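Local coordinates for protein glutathione s-transferase (Haemonchus contortus, PDB 2WS2) that probably catalyses the conjugation of glutathione to electrophilic substrates, as a nematode (Nu-class) member of the glutathione S-transferase superfamily, at residues N143-G146 / G150-L153. Sequence-based numbering, arbitrary orientation.
Sequences NKTG and GDSL
The backbones of Asn143 and Gly150 pass with their CA atoms 7.0 Å apart and those of Thr145 and Asp151 close to 5.7 Å; neither segment is a strand, and both hydrogen bonds between them run from a side chain to a backbone carbonyl. Asn143 closes helix 118-143 in the all-helical C-terminal domain of the GST fold; the rest of 143-146 and all of 150-153 lie in the surface loop that leads to helix 155-162. Lys144, with its positive phi of 50°, marks where the chain leaves helix 118-143 and turns back.

One acceptor, the carbonyl O of Gly150, gathers two side-chain donors. ND2 of Asn143 lies 2.6 Å from O of Gly150, in the carbonyl plane and on a lone pair. The N-H...O angle of 144° shows a short but bent bond, and the oxygen lies slightly tilted from the amide plane. CG of Asn143 stands anti to the backbone N (chi1 -155°), which carries the amide across to Gly150. The hydroxyl OG1 of Thr145 donates to the same Gly150 O at 2.8 Å, also in the carbonyl plane. Two bonds thus fix the direction of this peptide carbonyl. Gly150 adopts a positive phi, which glycine tolerates more readily than other residues.

Tyr147, between the segments, ties the same groups into the loop: its O accepts a hydrogen bond from Asn143 ND2, and its N makes a weak one with Thr145 OG1. Beside this polar cluster lies a tight van der Waals contact, with methyl CG2 of Thr145 just 3.3 Å from CB of Asp151.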
ATOM      1  N   ASN A 143      17.700   2.254 -15.435  1.00 33.09           N
ATOM      2  CA  ASN A 143      17.576   0.807 -15.717  1.00 33.03           C
ATOM      3  C   ASN A 143      17.796   0.370 -17.167  1.00 34.02           C
ATOM      4  O   ASN A 143      18.039  -0.824 -17.433  1.00 34.00           O
ATOM      5  CB  ASN A 143      16.197   0.303 -15.323  1.00 33.54           C
ATOM      6  CG  ASN A 143      16.205  -1.168 -15.016  1.00 31.03           C
ATOM      7  OD1 ASN A 143      17.007  -1.608 -14.227  1.00 32.48           O
ATOM      8  ND2 ASN A 143      15.337  -1.929 -15.646  1.00 29.25           N
ATOM      9  N   LYS A 144      17.591   1.320 -18.078  1.00 33.45           N
ATOM     10  CA  LYS A 144      17.931   1.223 -19.515  1.00 34.70           C
ATOM     11  C   LYS A 144      17.497   0.007 -20.374  1.00 34.25           C
ATOM     12  O   LYS A 144      18.007  -0.182 -21.496  1.00 35.24           O
ATOM     13  CB  LYS A 144      19.412   1.598 -19.712  1.00 35.02           C
ATOM     14  CG  LYS A 144      20.423   0.434 -19.561  1.00 35.25           C
ATOM     15  CD  LYS A 144      21.047   0.073 -20.898  1.00 33.88           C
ATOM     16  CE  LYS A 144      21.617   1.317 -21.618  1.00 37.28           C
ATOM     17  NZ  LYS A 144      20.599   2.004 -22.504  1.00 36.73           N
ATOM     18  N   THR A 145      16.520  -0.768 -19.891  1.00 32.99           N
ATOM     19  CA  THR A 145      15.981  -1.937 -20.609  1.00 30.83           C
ATOM     20  C   THR A 145      14.650  -1.671 -21.309  1.00 29.49           C
ATOM     21  O   THR A 145      14.108  -2.567 -21.946  1.00 29.47           O
ATOM     22  CB  THR A 145      15.800  -3.217 -19.694  1.00 32.61           C
ATOM     23  OG1 THR A 145      14.961  -2.930 -18.557  1.00 33.43           O
ATOM     24  CG2 THR A 145      17.127  -3.805 -19.255  1.00 28.56           C
ATOM     25  N   GLY A 146      14.170  -0.428 -21.247  1.00 27.77           N
ATOM     26  CA  GLY A 146      12.764  -0.129 -21.510  1.00 27.33           C
ATOM     27  C   GLY A 146      11.843  -0.375 -20.291  1.00 27.23           C
ATOM     28  O   GLY A 146      10.802   0.278 -20.173  1.00 25.49           O
ATOM     29  N   GLY A 150      14.877  -4.467 -13.524  1.00 27.22           N
ATOM     30  CA  GLY A 150      15.408  -5.659 -14.187  1.00 28.68           C
ATOM     31  C   GLY A 150      15.142  -5.546 -15.669  1.00 28.82           C
ATOM     32  O   GLY A 150      15.197  -4.451 -16.220  1.00 31.00           O
ATOM     33  N   ASP A 151      14.792  -6.649 -16.316  1.00 30.00           N
ATOM     34  CA  ASP A 151      14.538  -6.618 -17.776  1.00 30.14           C
ATOM     35  C   ASP A 151      13.481  -7.598 -18.286  1.00 30.34           C
ATOM     36  O   ASP A 151      13.586  -8.144 -19.404  1.00 29.75           O
ATOM     37  CB  ASP A 151      15.844  -6.814 -18.545  1.00 30.32           C
ATOM     38  CG  ASP A 151      16.728  -7.842 -17.927  1.00 30.00           C
ATOM     39  OD1 ASP A 151      16.360  -9.043 -17.897  1.00 32.63           O
ATOM     40  OD2 ASP A 151      17.809  -7.426 -17.479  1.00 33.66           O
ATOM     41  N   SER A 152      12.475  -7.844 -17.446  1.00 29.30           N
ATOM     42  CA  SER A 152      11.348  -8.706 -17.795  1.00 28.59           C
ATOM     43  C   SER A 152      10.202  -7.911 -17.146  1.00 28.27           C
ATOM     44  O   SER A 152      10.454  -6.978 -16.362  1.00 25.33           O
ATOM     45  CB  SER A 152      11.512 -10.124 -17.195  1.00 29.27           C
ATOM     46  OG  SER A 152      10.512 -11.078 -17.647  1.00 30.43           O
ATOM     47  N   LEU A 153       8.963  -8.252 -17.488  1.00 26.59           N
ATOM     48  CA  LEU A 153       7.851  -7.500 -16.982  1.00 27.42           C
ATOM     49  C   LEU A 153       7.752  -7.755 -15.468  1.00 24.22           C
ATOM     50  O   LEU A 153       7.958  -8.854 -15.028  1.00 23.85           O
ATOM     51  CB  LEU A 153       6.553  -7.887 -17.706  1.00 27.55           C
ATOM     52  CG  LEU A 153       6.178  -7.123 -18.995  1.00 30.31           C
ATOM     53  CD1 LEU A 153       6.216  -5.604 -18.810  1.00 29.11           C
ATOM     54  CD2 LEU A 153       7.072  -7.538 -20.160  1.00 34.50           C
TER